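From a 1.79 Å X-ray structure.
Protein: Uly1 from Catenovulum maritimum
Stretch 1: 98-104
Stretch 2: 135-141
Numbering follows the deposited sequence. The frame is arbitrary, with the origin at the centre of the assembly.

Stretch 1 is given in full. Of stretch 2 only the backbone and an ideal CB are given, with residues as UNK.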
# COMPACT_ATOMS: atom_id res chain seq x y z
N PHE A 98 -13.05 -7.36 10.80
CA PHE A 98 -13.65 -7.91 9.59
C PHE A 98 -15.12 -7.52 9.55
O PHE A 98 -15.93 -8.06 10.32
CB PHE A 98 -13.49 -9.42 9.53
CG PHE A 98 -13.93 -10.01 8.21
CD1 PHE A 98 -13.05 -10.07 7.14
CD2 PHE A 98 -15.24 -10.45 8.03
CE1 PHE A 98 -13.46 -10.59 5.91
CE2 PHE A 98 -15.65 -10.97 6.81
CZ PHE A 98 -14.77 -11.04 5.75
N GLU A 99 -15.47 -6.60 8.65
CA GLU A 99 -16.85 -6.15 8.44
C GLU A 99 -17.56 -5.85 9.77
O GLU A 99 -18.68 -6.30 10.02
CB GLU A 99 -17.63 -7.19 7.61
CG GLU A 99 -17.05 -7.39 6.20
CD GLU A 99 -17.69 -8.52 5.43
OE1 GLU A 99 -17.23 -8.83 4.31
OE2 GLU A 99 -18.66 -9.12 5.95
N GLY A 100 -16.88 -5.10 10.63
CA GLY A 100 -17.44 -4.68 11.89
C GLY A 100 -17.16 -5.60 13.05
O GLY A 100 -17.33 -5.19 14.21
N ARG A 101 -16.72 -6.84 12.79
CA ARG A 101 -16.39 -7.81 13.83
C ARG A 101 -14.99 -7.48 14.30
O ARG A 101 -14.00 -8.02 13.80
CB ARG A 101 -16.49 -9.23 13.31
CG ARG A 101 -17.93 -9.72 13.13
CD ARG A 101 -18.57 -9.18 11.85
NE ARG A 101 -19.69 -10.02 11.42
CZ ARG A 101 -20.52 -9.72 10.43
NH1 ARG A 101 -20.37 -8.59 9.75
NH2 ARG A 101 -21.50 -10.56 10.10
N TRP A 102 -14.91 -6.58 15.28
CA TRP A 102 -13.65 -5.95 15.63
C TRP A 102 -12.68 -6.90 16.31
O TRP A 102 -11.49 -6.58 16.40
CB TRP A 102 -13.91 -4.73 16.52
CG TRP A 102 -14.82 -5.02 17.68
CD1 TRP A 102 -16.16 -4.79 17.75
CD2 TRP A 102 -14.45 -5.61 18.94
NE1 TRP A 102 -16.65 -5.19 18.97
CE2 TRP A 102 -15.63 -5.69 19.72
CE3 TRP A 102 -13.24 -6.06 19.49
CZ2 TRP A 102 -15.63 -6.22 21.02
CZ3 TRP A 102 -13.25 -6.59 20.77
CH2 TRP A 102 -14.44 -6.66 21.52
N TRP A 103 -13.16 -8.06 16.78
CA TRP A 103 -12.28 -9.08 17.36
C TRP A 103 -11.65 -9.98 16.30
O TRP A 103 -10.92 -10.91 16.66
CB TRP A 103 -13.07 -9.92 18.37
CG TRP A 103 -14.28 -10.54 17.72
CD1 TRP A 103 -14.34 -11.75 17.12
CD2 TRP A 103 -15.57 -9.94 17.57
NE1 TRP A 103 -15.60 -11.97 16.61
CE2 TRP A 103 -16.37 -10.87 16.86
CE3 TRP A 103 -16.13 -8.72 17.96
CZ2 TRP A 103 -17.71 -10.61 16.54
CZ3 TRP A 103 -17.47 -8.47 17.63
CH2 TRP A 103 -18.24 -9.41 16.93
N VAL A 104 -11.91 -9.75 15.01
CA VAL A 104 -11.21 -10.44 13.94
C VAL A 104 -10.38 -9.41 13.19
O VAL A 104 -10.93 -8.57 12.47
CB VAL A 104 -12.16 -11.18 12.98
CG1 VAL A 104 -11.35 -11.87 11.89
CG2 VAL A 104 -13.01 -12.18 13.74
N UNK A 135 -23.26 -2.23 3.79
CA UNK A 135 -22.41 -3.26 4.38
C UNK A 135 -23.06 -3.78 5.66
O UNK A 135 -23.54 -3.00 6.49
CB UNK A 135 -21.01 -2.72 4.67
N UNK A 136 -23.09 -5.10 5.81
CA UNK A 136 -23.76 -5.74 6.94
C UNK A 136 -22.73 -5.96 8.04
O UNK A 136 -21.90 -6.87 7.95
CB UNK A 136 -24.42 -7.06 6.53
N UNK A 137 -22.78 -5.14 9.08
CA UNK A 137 -21.81 -5.27 10.15
C UNK A 137 -22.19 -6.33 11.18
O UNK A 137 -21.50 -6.44 12.20
CB UNK A 137 -21.63 -3.92 10.85
N UNK A 138 -23.26 -7.08 10.94
CA UNK A 138 -23.67 -8.11 11.88
C UNK A 138 -24.01 -7.57 13.25
O UNK A 138 -23.78 -8.25 14.25
CB UNK A 138 -22.57 -9.16 12.01
N UNK A 139 -24.56 -6.36 13.33
CA UNK A 139 -24.90 -5.76 14.60
C UNK A 139 -23.77 -5.03 15.29
O UNK A 139 -23.89 -4.72 16.48
CB UNK A 139 -25.43 -6.84 15.54
N UNK A 140 -22.68 -4.75 14.59
CA UNK A 140 -21.52 -4.08 15.18
C UNK A 140 -21.37 -2.71 14.51
O UNK A 140 -20.53 -2.51 13.64
CB UNK A 140 -20.25 -4.92 15.02
N UNK A 141 -22.21 -1.77 14.93
CA UNK A 141 -22.07 -0.40 14.48
C UNK A 141 -22.85 -0.12 13.21
O UNK A 141 -23.19 -1.01 12.43
CB UNK A 141 -20.59 -0.07 14.26

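Position 135 has its CA-to-CB bond directed toward stretch 1, yet nothing there lies within 5.5 Å of the ideal CB. With phi/psi of -59/134, many side chains would fit. The deposited residue is Thr-135, in the m rotamer, whose hydroxyl is hydrogen-bonded elsewhere in the structure.

At position 136 the backbone does the work. Arg-101 NH1 donates to the carbonyl O of 136 at 2.9 Å, a bond that any residue could accept. The CB points sideways, 5.4 Å from Arg-101 NH1, so a polar or acidic side chain would suit the charge nearby. The residue is Asp-136, but its carboxylate makes no direct bond to Arg-101. Its OD1 instead accepts from the backbone N of 138 at 2.9 Å, a bond within its own stretch. Water 1 donates to both Asp-136 O (2.7 Å) and Glu-99 OE2 (2.5 Å), adding a second link through the same carbonyl.

Position 137 packs by its backbone against the turn from Phe-98 to Arg-101: its CA makes a CA-H...O contact with Glu-99 O at 3.3 Å. Arg-101 NH1 also donates to Glu-99 O (2.9 Å), so the same nitrogen holds its own stretch while its bond to Asp-136 O joins the two stretches. The ideal CB, sideways, lies 4.4 Å from Gly-100 CA, where glycine leaves room: an ideal CB on Gly-100 would come within 2.9 Å of the CB here. A small or beta-branched residue suits. It is Thr-137, in the p rotamer, its OG1 donating to the carbonyl O of 141 at 2.7 Å.

At position 138 positive phi (60) favours glycine, and an ideal CB would clash with Arg-101 NH2 at 2.6 Å. Gly-138 answers both demands, leaving its backbone N over one face of the guanidinium.

Position 139, at phi/psi 85/14, would jam a CB against the preceding carbonyl O; Gly-139 follows, without touching stretch 1.

At position 140 the CA-to-CB bond points toward stretch 1, its ideal CB a tight 3.0 Å from Gly-100 O, with the Trp-102 and Trp-103 rings beyond. A medium-sized polar side chain, such as Asn, Asp or Ser, is plausible. The residue is Asn-140, in the m rotamer, and it has the largest area covered by stretch 1. Its ND2 donates to Thr-137 O at 2.9 Å, while OD1 sits at the edge of the Trp-103 ring, 3.6 Å from CZ3. Water 3 donates to Asn-140 OD1 (2.6 Å) and accepts from Trp-102 NE1 (3.3 Å), bridging a gap too wide for direct bonding.

Position 141, phi/psi 90/159, again calls for glycine; Gly-141 supplies the carbonyl that holds Thr-137.

Stretch 2, residues 135-141: TDTGGNG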
# COMPACT_ATOMS: atom_id res chain seq x y z
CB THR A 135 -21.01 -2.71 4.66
OG1 THR A 135 -20.30 -2.55 3.42
CG2 THR A 135 -20.21 -3.63 5.57
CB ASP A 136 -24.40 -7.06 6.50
CG ASP A 136 -25.11 -7.78 7.64
OD1 ASP A 136 -25.18 -7.23 8.76
OD2 ASP A 136 -25.61 -8.90 7.42
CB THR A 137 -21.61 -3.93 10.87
OG1 THR A 137 -22.79 -3.60 11.61
CG2 THR A 137 -21.29 -2.82 9.87
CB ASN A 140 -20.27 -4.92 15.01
CG ASN A 140 -20.38 -6.27 15.67
OD1 ASN A 140 -20.26 -6.39 16.89
ND2 ASN A 140 -20.63 -7.31 14.86
O HOH W 1 -21.15 -8.63 6.10
O HOH W 2 -22.95 -10.34 7.26
O HOH W 3 -19.82 -4.43 18.51
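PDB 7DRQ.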